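Putative phosphosugar isomerases (Salmonella typhimurium LT2, PDB 3FKJ) probably binds phosphorylated sugars through its SIS domains and may act as a sugar isomerase. Local coordinates at residues A[91-97]-A[117-123]; A[42-48]-A[70-76]; A[109-113]-A[130-135]; A[76-80]-A[104-108]; A[137-141]-A[153-158]. All coordinates share one frame; numbering follows the deposited sequence.

Contact 1. Residues A[91-97]-A[117-123]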
# COMPACT_ATOMS: atom_id res chain seq x y z
N SER A 91 6.72 -0.85 -21.48
CA SER A 91 6.83 -0.78 -20.03
C SER A 91 8.30 -0.70 -19.62
O SER A 91 9.17 -1.20 -20.32
CB SER A 91 6.22 -2.02 -19.35
OG SER A 91 4.87 -2.24 -19.72
N VAL A 92 8.54 -0.07 -18.49
CA VAL A 92 9.82 -0.07 -17.80
C VAL A 92 9.58 -0.64 -16.40
O VAL A 92 8.63 -0.26 -15.69
CB VAL A 92 10.44 1.35 -17.72
CG1 VAL A 92 11.68 1.34 -16.84
CG2 VAL A 92 10.72 1.88 -19.17
N VAL A 93 10.40 -1.61 -16.04
CA VAL A 93 10.30 -2.24 -14.72
C VAL A 93 11.60 -1.94 -13.98
O VAL A 93 12.70 -2.23 -14.47
CB VAL A 93 10.01 -3.77 -14.80
CG1 VAL A 93 9.91 -4.38 -13.37
CG2 VAL A 93 8.72 -4.02 -15.62
N ILE A 94 11.46 -1.31 -12.83
CA ILE A 94 12.60 -0.86 -12.06
C ILE A 94 12.63 -1.68 -10.79
O ILE A 94 11.69 -1.65 -9.99
CB ILE A 94 12.55 0.65 -11.75
CG1 ILE A 94 12.29 1.43 -13.03
CG2 ILE A 94 13.84 1.11 -10.99
CD1 ILE A 94 12.06 2.94 -12.83
N LEU A 95 13.72 -2.45 -10.65
CA LEU A 95 13.88 -3.39 -9.55
C LEU A 95 15.08 -3.01 -8.65
O LEU A 95 16.02 -2.38 -9.11
CB LEU A 95 14.00 -4.80 -10.12
CG LEU A 95 12.95 -5.17 -11.17
CD1 LEU A 95 13.54 -5.25 -12.58
CD2 LEU A 95 12.30 -6.51 -10.79
N ALA A 96 14.98 -3.31 -7.37
CA ALA A 96 16.07 -3.10 -6.41
C ALA A 96 16.27 -4.35 -5.57
O ALA A 96 15.32 -5.07 -5.24
CB ALA A 96 15.81 -1.93 -5.52
N SER A 97 17.53 -4.62 -5.26
CA SER A 97 17.93 -5.70 -4.34
C SER A 97 19.32 -5.33 -3.82
O SER A 97 20.23 -5.11 -4.64
CB SER A 97 18.03 -7.05 -5.09
OG SER A 97 18.30 -8.13 -4.19
N ALA A 117 9.54 -5.81 -21.56
CA ALA A 117 9.77 -4.58 -20.79
C ALA A 117 11.26 -4.28 -20.69
O ALA A 117 12.08 -5.23 -20.68
CB ALA A 117 9.16 -4.69 -19.40
N ALA A 118 11.62 -3.00 -20.67
CA ALA A 118 12.96 -2.60 -20.23
C ALA A 118 13.05 -2.79 -18.73
O ALA A 118 12.09 -2.46 -17.99
CB ALA A 118 13.28 -1.18 -20.61
N THR A 119 14.19 -3.30 -18.28
CA THR A 119 14.44 -3.50 -16.87
C THR A 119 15.61 -2.61 -16.39
O THR A 119 16.62 -2.53 -17.04
CB THR A 119 14.74 -5.00 -16.55
OG1 THR A 119 15.78 -5.46 -17.41
CG2 THR A 119 13.51 -5.84 -16.76
N ILE A 120 15.42 -1.90 -15.27
CA ILE A 120 16.50 -1.14 -14.61
C ILE A 120 16.69 -1.79 -13.24
O ILE A 120 15.75 -1.86 -12.42
CB ILE A 120 16.16 0.37 -14.41
CG1 ILE A 120 15.81 1.06 -15.75
CG2 ILE A 120 17.31 1.09 -13.71
CD1 ILE A 120 15.28 2.48 -15.59
N GLY A 121 17.91 -2.26 -12.99
CA GLY A 121 18.24 -2.92 -11.73
C GLY A 121 19.11 -2.05 -10.86
O GLY A 121 20.21 -1.65 -11.28
N LEU A 122 18.63 -1.78 -9.64
CA LEU A 122 19.43 -1.09 -8.60
C LEU A 122 20.05 -2.15 -7.66
O LEU A 122 19.33 -2.98 -7.07
CB LEU A 122 18.54 -0.12 -7.80
CG LEU A 122 18.07 1.22 -8.37
CD1 LEU A 122 17.27 1.06 -9.64
CD2 LEU A 122 17.20 1.88 -7.33
N VAL A 123 21.38 -2.14 -7.56
CA VAL A 123 22.10 -3.11 -6.71
C VAL A 123 23.13 -2.38 -5.87
O VAL A 123 23.58 -1.30 -6.23
CB VAL A 123 22.82 -4.23 -7.54
CG1 VAL A 123 21.85 -4.98 -8.45
CG2 VAL A 123 24.00 -3.66 -8.36

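Contact 2. Residues A[42-48]-A[70-76]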
# COMPACT_ATOMS: atom_id res chain seq x y z
N ARG A 42 4.25 2.85 -19.26
CA ARG A 42 3.99 2.31 -17.93
C ARG A 42 5.32 2.07 -17.25
O ARG A 42 6.29 1.65 -17.89
CB ARG A 42 3.23 1.00 -18.00
CG ARG A 42 1.99 1.05 -18.85
CD ARG A 42 1.18 -0.22 -18.67
NE ARG A 42 0.53 -0.27 -17.35
CZ ARG A 42 -0.76 -0.02 -17.11
NH1 ARG A 42 -1.59 0.31 -18.09
NH2 ARG A 42 -1.23 -0.11 -15.86
N VAL A 43 5.36 2.36 -15.95
CA VAL A 43 6.47 2.00 -15.07
C VAL A 43 5.92 1.08 -13.97
O VAL A 43 4.79 1.29 -13.47
CB VAL A 43 7.09 3.28 -14.42
CG1 VAL A 43 8.30 2.93 -13.58
CG2 VAL A 43 7.47 4.25 -15.50
N TRP A 44 6.71 0.05 -13.63
CA TRP A 44 6.56 -0.66 -12.37
C TRP A 44 7.80 -0.53 -11.54
O TRP A 44 8.93 -0.72 -12.02
CB TRP A 44 6.29 -2.15 -12.57
CG TRP A 44 4.89 -2.48 -12.93
CD1 TRP A 44 3.87 -2.79 -12.06
CD2 TRP A 44 4.34 -2.50 -14.22
NE1 TRP A 44 2.72 -3.00 -12.75
CE2 TRP A 44 2.98 -2.88 -14.08
CE3 TRP A 44 4.85 -2.24 -15.50
CZ2 TRP A 44 2.11 -3.00 -15.18
CZ3 TRP A 44 4.00 -2.40 -16.60
CH2 TRP A 44 2.64 -2.76 -16.42
N PHE A 45 7.58 -0.18 -10.29
CA PHE A 45 8.54 -0.36 -9.21
C PHE A 45 8.33 -1.71 -8.54
O PHE A 45 7.26 -1.99 -8.00
CB PHE A 45 8.37 0.74 -8.21
CG PHE A 45 8.65 2.08 -8.78
CD1 PHE A 45 9.96 2.46 -9.05
CD2 PHE A 45 7.61 2.96 -9.05
CE1 PHE A 45 10.23 3.72 -9.57
CE2 PHE A 45 7.86 4.22 -9.59
CZ PHE A 45 9.19 4.60 -9.85
N VAL A 46 9.36 -2.55 -8.57
CA VAL A 46 9.25 -3.90 -8.10
C VAL A 46 10.41 -4.27 -7.17
O VAL A 46 11.58 -4.09 -7.46
CB VAL A 46 9.07 -4.90 -9.28
CG1 VAL A 46 8.70 -6.32 -8.77
CG2 VAL A 46 7.98 -4.40 -10.28
N GLY A 47 10.05 -4.80 -6.01
CA GLY A 47 11.02 -5.25 -5.06
C GLY A 47 10.36 -5.79 -3.82
O GLY A 47 9.13 -5.89 -3.77
N CYS A 48 11.18 -6.12 -2.82
CA CYS A 48 10.72 -6.68 -1.55
C CYS A 48 11.19 -5.85 -0.37
O CYS A 48 12.33 -5.44 -0.34
CB CYS A 48 11.25 -8.11 -1.35
SG CYS A 48 10.73 -9.28 -2.61
N ALA A 70 1.11 5.29 -16.49
CA ALA A 70 0.51 4.37 -15.53
C ALA A 70 1.69 3.85 -14.68
O ALA A 70 2.69 3.38 -15.24
CB ALA A 70 -0.20 3.25 -16.24
N VAL A 71 1.57 3.99 -13.35
CA VAL A 71 2.64 3.68 -12.40
C VAL A 71 2.22 2.57 -11.42
O VAL A 71 1.20 2.71 -10.72
CB VAL A 71 3.12 4.95 -11.66
CG1 VAL A 71 4.22 4.62 -10.67
CG2 VAL A 71 3.62 5.98 -12.69
N GLY A 72 2.98 1.48 -11.42
CA GLY A 72 2.78 0.33 -10.57
C GLY A 72 3.83 0.22 -9.50
O GLY A 72 4.92 0.78 -9.65
N TYR A 73 3.50 -0.51 -8.44
CA TYR A 73 4.33 -0.60 -7.24
C TYR A 73 4.00 -1.89 -6.53
O TYR A 73 2.93 -2.04 -5.94
CB TYR A 73 4.04 0.61 -6.38
CG TYR A 73 4.72 0.71 -5.03
CD1 TYR A 73 5.95 1.35 -4.89
CD2 TYR A 73 4.07 0.28 -3.89
CE1 TYR A 73 6.54 1.49 -3.66
CE2 TYR A 73 4.67 0.40 -2.65
CZ TYR A 73 5.89 1.03 -2.55
OH TYR A 73 6.46 1.17 -1.34
N ILE A 74 4.87 -2.88 -6.67
CA ILE A 74 4.44 -4.25 -6.38
C ILE A 74 5.58 -5.11 -5.80
O ILE A 74 6.73 -5.02 -6.21
CB ILE A 74 3.80 -4.90 -7.64
CG1 ILE A 74 3.26 -6.31 -7.35
CG2 ILE A 74 4.80 -4.97 -8.75
CD1 ILE A 74 2.02 -6.33 -6.46
N THR A 75 5.22 -5.94 -4.83
CA THR A 75 6.15 -6.89 -4.24
C THR A 75 6.47 -7.97 -5.28
O THR A 75 5.58 -8.47 -5.99
CB THR A 75 5.64 -7.42 -2.87
OG1 THR A 75 6.71 -8.06 -2.17
CG2 THR A 75 4.39 -8.37 -3.01
N SER A 76 7.75 -8.33 -5.35
CA SER A 76 8.32 -9.07 -6.46
C SER A 76 7.60 -10.37 -6.77
O SER A 76 7.30 -10.64 -7.92
CB SER A 76 9.80 -9.35 -6.23
OG SER A 76 10.57 -8.17 -6.06

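Contact 3. Residues A[109-113]-A[130-135]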
# COMPACT_ATOMS: atom_id res chain seq x y z
N ALA A 109 12.52 -9.59 -12.62
CA ALA A 109 13.32 -9.04 -13.71
C ALA A 109 13.30 -9.95 -14.94
O ALA A 109 13.23 -9.47 -16.05
CB ALA A 109 14.72 -8.77 -13.25
N ARG A 110 13.34 -11.26 -14.72
CA ARG A 110 13.28 -12.27 -15.77
C ARG A 110 11.95 -12.22 -16.47
O ARG A 110 11.90 -12.13 -17.67
CB ARG A 110 13.52 -13.68 -15.21
CG ARG A 110 13.44 -14.81 -16.26
CD ARG A 110 13.51 -16.22 -15.66
NE ARG A 110 12.68 -16.38 -14.45
CZ ARG A 110 11.36 -16.56 -14.43
NH1 ARG A 110 10.64 -16.59 -15.56
NH2 ARG A 110 10.74 -16.69 -13.26
N VAL A 111 10.87 -12.23 -15.70
CA VAL A 111 9.52 -12.15 -16.27
C VAL A 111 9.33 -10.84 -17.06
O VAL A 111 8.77 -10.86 -18.16
CB VAL A 111 8.43 -12.29 -15.18
CG1 VAL A 111 7.05 -11.87 -15.71
CG2 VAL A 111 8.42 -13.71 -14.61
N ALA A 112 9.81 -9.71 -16.50
CA ALA A 112 9.67 -8.41 -17.14
C ALA A 112 10.34 -8.44 -18.52
O ALA A 112 9.73 -8.04 -19.51
CB ALA A 112 10.29 -7.30 -16.28
N ARG A 113 11.58 -8.91 -18.55
CA ARG A 113 12.34 -9.08 -19.78
C ARG A 113 11.67 -10.07 -20.76
O ARG A 113 11.63 -9.81 -21.94
CB ARG A 113 13.79 -9.50 -19.49
CG ARG A 113 14.60 -9.74 -20.78
CD ARG A 113 16.08 -9.99 -20.55
NE ARG A 113 16.84 -8.81 -20.18
CZ ARG A 113 18.14 -8.84 -19.85
NH1 ARG A 113 18.79 -9.98 -19.88
NH2 ARG A 113 18.80 -7.74 -19.50
N LEU A 130 20.62 -10.32 -9.92
CA LEU A 130 19.66 -9.37 -10.50
C LEU A 130 20.20 -8.81 -11.82
O LEU A 130 19.46 -8.63 -12.77
CB LEU A 130 19.34 -8.24 -9.50
CG LEU A 130 18.37 -7.14 -9.98
CD1 LEU A 130 17.11 -7.81 -10.49
CD2 LEU A 130 18.07 -6.16 -8.83
N CYS A 131 21.51 -8.54 -11.86
CA CYS A 131 22.17 -8.03 -13.05
C CYS A 131 21.92 -8.84 -14.32
O CYS A 131 21.81 -8.28 -15.39
CB CYS A 131 23.69 -7.93 -12.82
SG CYS A 131 24.08 -6.88 -11.38
N GLU A 132 21.83 -10.15 -14.21
CA GLU A 132 21.62 -10.98 -15.40
C GLU A 132 20.42 -10.49 -16.24
O GLU A 132 20.46 -10.47 -17.48
CB GLU A 132 21.43 -12.44 -15.00
CG GLU A 132 21.46 -13.40 -16.18
CD GLU A 132 21.32 -14.86 -15.77
OE1 GLU A 132 21.96 -15.27 -14.78
OE2 GLU A 132 20.58 -15.59 -16.46
N TYR A 133 19.34 -10.11 -15.55
CA TYR A 133 18.10 -9.71 -16.20
C TYR A 133 17.85 -8.21 -16.16
O TYR A 133 16.72 -7.77 -16.37
CB TYR A 133 16.94 -10.44 -15.52
CG TYR A 133 17.06 -11.93 -15.62
CD1 TYR A 133 16.91 -12.58 -16.85
CD2 TYR A 133 17.35 -12.71 -14.51
CE1 TYR A 133 17.01 -13.96 -16.95
CE2 TYR A 133 17.47 -14.08 -14.60
CZ TYR A 133 17.29 -14.70 -15.82
OH TYR A 133 17.38 -16.05 -15.89
N SER A 134 18.89 -7.43 -15.90
CA SER A 134 18.80 -5.97 -15.87
C SER A 134 19.39 -5.41 -17.14
O SER A 134 20.58 -5.58 -17.39
CB SER A 134 19.57 -5.41 -14.68
OG SER A 134 19.10 -5.96 -13.44
N ASP A 135 18.57 -4.75 -17.96
CA ASP A 135 19.08 -4.12 -19.19
C ASP A 135 20.03 -3.00 -18.79
O ASP A 135 21.00 -2.75 -19.49
CB ASP A 135 17.95 -3.52 -20.06
CG ASP A 135 16.99 -4.57 -20.58
OD1 ASP A 135 17.46 -5.67 -20.90
OD2 ASP A 135 15.76 -4.28 -20.70

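Contact 4. Residues A[76-80]-A[104-108]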
# COMPACT_ATOMS: atom_id res chain seq x y z
N SER A 76 7.75 -8.33 -5.35
CA SER A 76 8.32 -9.07 -6.46
C SER A 76 7.60 -10.37 -6.77
O SER A 76 7.30 -10.64 -7.92
CB SER A 76 9.80 -9.35 -6.23
OG SER A 76 10.57 -8.17 -6.06
N ASN A 77 7.36 -11.17 -5.74
CA ASN A 77 6.81 -12.46 -5.94
C ASN A 77 5.36 -12.44 -6.36
O ASN A 77 4.90 -13.37 -7.04
CB ASN A 77 7.05 -13.40 -4.74
CG ASN A 77 7.30 -14.82 -5.20
OD1 ASN A 77 7.67 -15.03 -6.35
ND2 ASN A 77 7.14 -15.80 -4.31
N GLU A 78 4.63 -11.38 -6.00
CA GLU A 78 3.31 -11.21 -6.54
C GLU A 78 3.32 -10.85 -8.04
O GLU A 78 2.49 -11.37 -8.78
CB GLU A 78 2.48 -10.21 -5.78
CG GLU A 78 1.09 -10.11 -6.40
CD GLU A 78 -0.00 -9.94 -5.40
OE1 GLU A 78 0.08 -10.52 -4.30
OE2 GLU A 78 -0.95 -9.23 -5.73
N PHE A 79 4.25 -9.98 -8.43
CA PHE A 79 4.51 -9.59 -9.82
C PHE A 79 4.85 -10.79 -10.69
O PHE A 79 4.34 -10.92 -11.80
CB PHE A 79 5.67 -8.55 -9.85
CG PHE A 79 5.98 -7.97 -11.22
CD1 PHE A 79 5.18 -6.99 -11.79
CD2 PHE A 79 7.10 -8.38 -11.93
CE1 PHE A 79 5.51 -6.42 -13.03
CE2 PHE A 79 7.41 -7.82 -13.17
CZ PHE A 79 6.61 -6.84 -13.71
N VAL A 80 5.69 -11.68 -10.14
CA VAL A 80 6.08 -12.93 -10.79
C VAL A 80 4.90 -13.85 -10.98
O VAL A 80 4.72 -14.46 -12.06
CB VAL A 80 7.14 -13.66 -9.96
CG1 VAL A 80 7.34 -15.13 -10.40
CG2 VAL A 80 8.44 -12.92 -10.02
N GLU A 104 13.07 -13.86 -5.73
CA GLU A 104 11.81 -13.39 -6.33
C GLU A 104 11.97 -12.07 -7.11
O GLU A 104 11.24 -11.85 -8.07
CB GLU A 104 10.65 -13.31 -5.32
CG GLU A 104 10.93 -12.50 -4.08
CD GLU A 104 11.34 -13.34 -2.90
OE1 GLU A 104 12.43 -13.91 -2.99
OE2 GLU A 104 10.60 -13.41 -1.88
N THR A 105 12.93 -11.23 -6.71
CA THR A 105 13.21 -9.99 -7.43
C THR A 105 13.97 -10.31 -8.71
O THR A 105 13.78 -9.64 -9.71
CB THR A 105 13.99 -8.97 -6.55
OG1 THR A 105 13.22 -8.72 -5.35
CG2 THR A 105 14.24 -7.61 -7.30
N VAL A 106 14.82 -11.36 -8.68
CA VAL A 106 15.53 -11.81 -9.90
C VAL A 106 14.52 -12.38 -10.91
O VAL A 106 14.59 -12.07 -12.09
CB VAL A 106 16.68 -12.84 -9.57
CG1 VAL A 106 17.23 -13.51 -10.82
CG2 VAL A 106 17.82 -12.15 -8.83
N ALA A 107 13.57 -13.18 -10.42
CA ALA A 107 12.48 -13.77 -11.24
C ALA A 107 11.54 -12.72 -11.79
O ALA A 107 11.06 -12.85 -12.92
CB ALA A 107 11.69 -14.82 -10.43
N ALA A 108 11.27 -11.68 -11.00
CA ALA A 108 10.53 -10.49 -11.49
C ALA A 108 11.20 -9.81 -12.71
O ALA A 108 10.53 -9.48 -13.70
CB ALA A 108 10.35 -9.51 -10.36

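Contact 5. Residues A[137-141]-A[153-158]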
# COMPACT_ATOMS: atom_id res chain seq x y z
N ILE A 137 21.93 -1.21 -15.21
CA ILE A 137 22.33 -1.46 -13.83
C ILE A 137 22.80 -0.17 -13.15
O ILE A 137 23.62 0.54 -13.68
CB ILE A 137 23.51 -2.48 -13.74
CG1 ILE A 137 23.10 -3.82 -14.37
CG2 ILE A 137 23.92 -2.69 -12.28
CD1 ILE A 137 24.27 -4.65 -14.92
N ILE A 138 22.27 0.11 -11.96
CA ILE A 138 22.73 1.22 -11.15
C ILE A 138 23.33 0.62 -9.88
O ILE A 138 22.68 -0.14 -9.18
CB ILE A 138 21.59 2.18 -10.80
CG1 ILE A 138 21.16 2.98 -12.05
CG2 ILE A 138 22.03 3.12 -9.67
CD1 ILE A 138 19.64 3.12 -12.26
N GLU A 139 24.58 0.95 -9.59
CA GLU A 139 25.18 0.58 -8.33
C GLU A 139 24.98 1.74 -7.39
O GLU A 139 25.69 2.76 -7.50
CB GLU A 139 26.64 0.26 -8.49
CG GLU A 139 26.87 -1.03 -9.24
CD GLU A 139 28.30 -1.19 -9.66
OE1 GLU A 139 29.17 -1.18 -8.76
OE2 GLU A 139 28.53 -1.32 -10.87
N TYR A 140 23.97 1.64 -6.53
CA TYR A 140 23.68 2.72 -5.61
C TYR A 140 24.66 2.63 -4.48
O TYR A 140 25.29 1.60 -4.28
CB TYR A 140 22.23 2.68 -5.10
CG TYR A 140 21.80 1.42 -4.38
CD1 TYR A 140 22.13 1.20 -3.05
CD2 TYR A 140 21.02 0.47 -5.01
CE1 TYR A 140 21.72 0.07 -2.39
CE2 TYR A 140 20.59 -0.67 -4.35
CZ TYR A 140 20.95 -0.88 -3.04
OH TYR A 140 20.52 -2.01 -2.37
N GLN A 141 24.77 3.71 -3.72
CA GLN A 141 25.62 3.73 -2.55
C GLN A 141 24.87 3.49 -1.25
O GLN A 141 23.69 3.81 -1.10
CB GLN A 141 26.37 5.04 -2.51
CG GLN A 141 27.21 5.22 -3.75
CD GLN A 141 28.44 5.93 -3.45
OE1 GLN A 141 28.47 7.14 -3.53
NE2 GLN A 141 29.46 5.21 -3.04
N GLN A 153 23.00 9.58 -3.84
CA GLN A 153 23.31 8.29 -4.51
C GLN A 153 22.80 7.05 -3.78
O GLN A 153 23.08 5.91 -4.18
CB GLN A 153 24.80 8.16 -4.67
CG GLN A 153 25.40 9.23 -5.49
CD GLN A 153 26.81 8.93 -5.77
OE1 GLN A 153 27.11 7.87 -6.32
NE2 GLN A 153 27.71 9.83 -5.37
N GLN A 154 22.02 7.27 -2.74
CA GLN A 154 21.35 6.15 -2.08
C GLN A 154 20.13 5.62 -2.83
O GLN A 154 19.55 6.29 -3.70
CB GLN A 154 21.03 6.53 -0.64
CG GLN A 154 22.31 6.66 0.22
CD GLN A 154 22.02 7.25 1.57
OE1 GLN A 154 21.01 7.93 1.76
NE2 GLN A 154 22.88 7.02 2.51
N LYS A 155 19.80 4.37 -2.52
CA LYS A 155 18.75 3.59 -3.22
C LYS A 155 17.45 4.36 -3.40
O LYS A 155 16.95 4.43 -4.50
CB LYS A 155 18.47 2.30 -2.45
CG LYS A 155 17.54 1.31 -3.14
CD LYS A 155 17.43 -0.01 -2.37
CE LYS A 155 16.62 0.08 -1.09
NZ LYS A 155 16.85 -1.14 -0.22
N ALA A 156 16.93 4.96 -2.32
CA ALA A 156 15.66 5.69 -2.40
C ALA A 156 15.80 6.95 -3.23
O ALA A 156 14.86 7.30 -3.96
CB ALA A 156 15.11 6.01 -1.00
N ALA A 157 16.96 7.63 -3.11
CA ALA A 157 17.25 8.81 -3.92
C ALA A 157 17.12 8.51 -5.43
O ALA A 157 16.61 9.31 -6.18
CB ALA A 157 18.63 9.36 -3.59
N TYR A 158 17.63 7.35 -5.85
CA TYR A 158 17.59 6.96 -7.27
C TYR A 158 16.16 6.76 -7.77
O TYR A 158 15.88 6.97 -8.95
CB TYR A 158 18.44 5.71 -7.50
CG TYR A 158 19.87 5.99 -7.93
CD1 TYR A 158 20.17 6.33 -9.24
CD2 TYR A 158 20.92 5.90 -7.04
CE1 TYR A 158 21.49 6.56 -9.65
CE2 TYR A 158 22.22 6.14 -7.43
CZ TYR A 158 22.50 6.48 -8.74
OH TYR A 158 23.80 6.70 -9.11
O HOH W 1 25.66 5.96 -7.35
O HOH W 2 21.35 3.08 -0.38

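Contact 1. Residues A[91-97]-A[117-123]
Strands 91-97 and 118-123 run parallel, with axes 4.6 Å apart at their closest, and six backbone hydrogen bonds from Ala118 N to Ser91 O at one end through Ser97 N to Leu122 O at the other tie them together. The four inner bonds are short and nearly straight, as in Leu122 N to Leu95 O at 2.7 Å and 175°, while the first, at Ser91 O, is longer and more bent. On one face Ile94 and Ile120 lie side by side and point the same way, each with its CG1 beside the backbone N (chi1 -51° and -56°). Ile120 CD1 therefore reaches along the strand to Val92 CG1 at 4.0 Å, while Ile94 CG2 takes up Leu122 CD1 at 3.7 Å. Beta-branched and leucine side chains suit this face because they close it without polar atoms. The other face carries Val93, whose CG2 rests 3.9 Å from Ala117 CB, and Leu95, whose CD1 slants across to Thr119 CB. Small Ala108, Ala109 and Ala112 let helix 103-115 settle on Val93, Leu95 and Thr119. Tyr133 O and Asp135 N satisfy the buried Thr119 hydroxyl. With helix 103-115 joining the two strands, the pair forms a classic beta-alpha-beta unit within the parallel sheet of a SIS domain.

Contact 2. Residues A[42-48]-A[70-76]
With chi1 at -51°, Arg42 keeps CG beside its backbone N, and a bend at chi3 (72°) folds the guanidinium back over Ala70, whose CB sits 3.4 Å from CZ, over the centre of one face. A methyl group is small enough to fit beneath that flat cation, whose NH1 goes on to Leu69 O of the second subunit. On the same side Trp44 lays CD1 3.6 Å from Gly72 CA; glycine leaves room for the indole. Further along, Val46 and Ile74 stand side by side with their CG2 atoms 3.6 Å apart. The reverse side has Phe45, whose ring edge receives Val71 CG1 at 3.8 Å from CE2. The strands pair in parallel through backbone bonds running from Val43 N on Ala70 O to Ile74 N on Phe45 O (2.9 Å), which weaken at Gly47, where Ser76 begins a helix. Cys48 SG only packs against Ser76 OG, 3.6 Å away, since that hydroxyl is hydrogen-bonded to Thr105 OG1. Strand 70-75 is the outermost strand at this end of the sheet within this chain, and strand 42-47 separates it from strand 91-97. Phe79 of helix 76-81 covers the Trp44 side, while helix 56-65 covers Phe45, Val71 and Tyr73.

Contact 3. Residues A[109-113]-A[130-135]
The ring of Tyr133 is sandwiched: Arg110 CB stands over the centre of one face, 3.7 Å from the centroid and only 3° off the normal, and Glu132 CG of its own segment covers the other. With CG anti to the backbone N (chi1 178°), the Arg110 chain is carried along the ring, CG reaching 3.7 Å from Tyr133 CE1 and CD nearing the hydroxyl. Its guanidinium plane is nearly perpendicular to the ring, and NH1 is held by Glu114 in a salt bridge; the aliphatic part of the side chain, not the charge, makes the CH-pi contact. A second flat group, the guanidinium of Arg113, has Tyr133 CA toward the rim of one face and Asp135 at its edge. NH2 reaches Asp135 OD1 at 2.8 Å in a salt bridge, although it comes from above the carboxylate plane, and NE adds a weak bond to the same oxygen. NH1 bonds weakly to Glu132 O, so the guanidinium binds the carboxylate and, less firmly, the backbone. Long, flexible arginine suits such a span on the partly exposed side. Beneath it the contact turns apolar: Ala109 CB touches Tyr133 CB at 3.6 Å and Leu130 CD1 at 3.8 Å, alanine allowing the backbones a close approach. Ser134 OG returns to Leu130 O, which also receives Tyr133 N from the opposite face, and so closes the turn. Helix 103-115 thus packs against the connection between strands 118-123 and 136-139, as neighbouring crossover connections do on one face of an alpha/beta sheet.

Contact 4. Residues A[76-80]-A[104-108]
One polar bond crosses between the helices: Ser76 OG and Thr105 OG1 lie 2.8 Å apart, and either hydroxyl could be the donor. Both are buried, and pairing them spares each the cost of lying between helices without a partner. Thr105 holds OG1 beside its backbone N (chi1 -56°), facing the first turn of the other helix. Contacts of carbon with polar groups come next. Ser76 CB is 3.4 Å from Glu104 O, and Asn77 OD1 meets Glu104 CB at 3.6 Å, the two side chains crossing at about a right angle. Glu104 has CG between its backbone N and carbonyl carbon (chi1 54°) and bends again at chi2; its carboxylate forms a salt bridge to Arg279 and a hydrogen bond to His252, both of the second subunit. The phenyl ring of Phe79 turns its edge to Ala108 O, which lies in the ring plane 3.6 Å from CE2. The remaining contacts are apolar. Val80 presses CG2 into the helix surface, 3.2 Å from Ala108 N and 3.8 Å from Ala107 CB, while Phe79 CD2 sits 3.8 Å from Ala108 CB. Two alanines in succession present a low surface that lets a branched valine and a phenylalanine come close, consistent with the short separation of 8.1 Å between the helix axes, which cross at 40°. The two helices lie side by side on one face of the sheet: Val46 of strand 42-47 touches Ser76, Phe79 and Ala108, while strand 91-97 meets Phe79 through Val93 and Thr105 and Ala108 through Leu95.

Contact 5. Residues A[137-141]-A[153-158]
Ile138 CG2 presses onto the Tyr158 ring, 3.5 Å from its centroid and 13° off the normal, and here the packing is tight. The isoleucine places this methyl anti to the backbone N, beside the carbonyl carbon, which aims it from the strand over the aromatic face. Nearby, the Tyr140 ring has Lys155 along one face: CB stands over its centre at 3.8 Å from the centroid, and CD continues to within 3.7 Å of Tyr140 OH. The two side chains run in the same direction, lysine lending its methylenes while NZ goes on to Ser51 and the tyrosine hydroxyl to Gln98. Tyrosines suit this place because each offers a broad face for packing and a hydroxyl for a polar partner. The looser side is the glutamine end. One straight backbone bond, Gln141 N to Gln153 O at 2.8 Å, joins the segments, and water fills in around it. One water donates to Glu139 O and Gln153 OE1 (2.6 Å) and bonds Tyr158 OH; another donates to Gln141 O and accepts from Lys155 N. Gln153 NE2 is further held by Asp150. The contact thus joins an apolar aromatic part, against helix 22-35 and strand 118-123, to a polar side where water bridges both backbone and side-chain groups, while methyls and methylenes on the ring faces leave the tyrosine hydroxyls available for hydrogen bonding.

How the contacts relate
All five contacts belong to one parallel alpha/beta unit, whose sheet runs in the order 70-75, 42-47, 91-97, 118-123, 136-139. Contacts 1 and 2, with centres 9 Å apart, are neighbouring strand pairs joined through 91-97 and 42-47; contact 5 continues from 118-123 at the far edge, its centre about 17 Å from that of contact 2. Helix 103-115 is shared by contacts 3 and 4, and both interlock with contact 1 along the chain, whereas contact 2 comes first, ending at the Ser76 with which contact 4 begins. Contacts 2 and 4 both touch the second subunit, so that end of the sheet and its helix take part in the dimer interface.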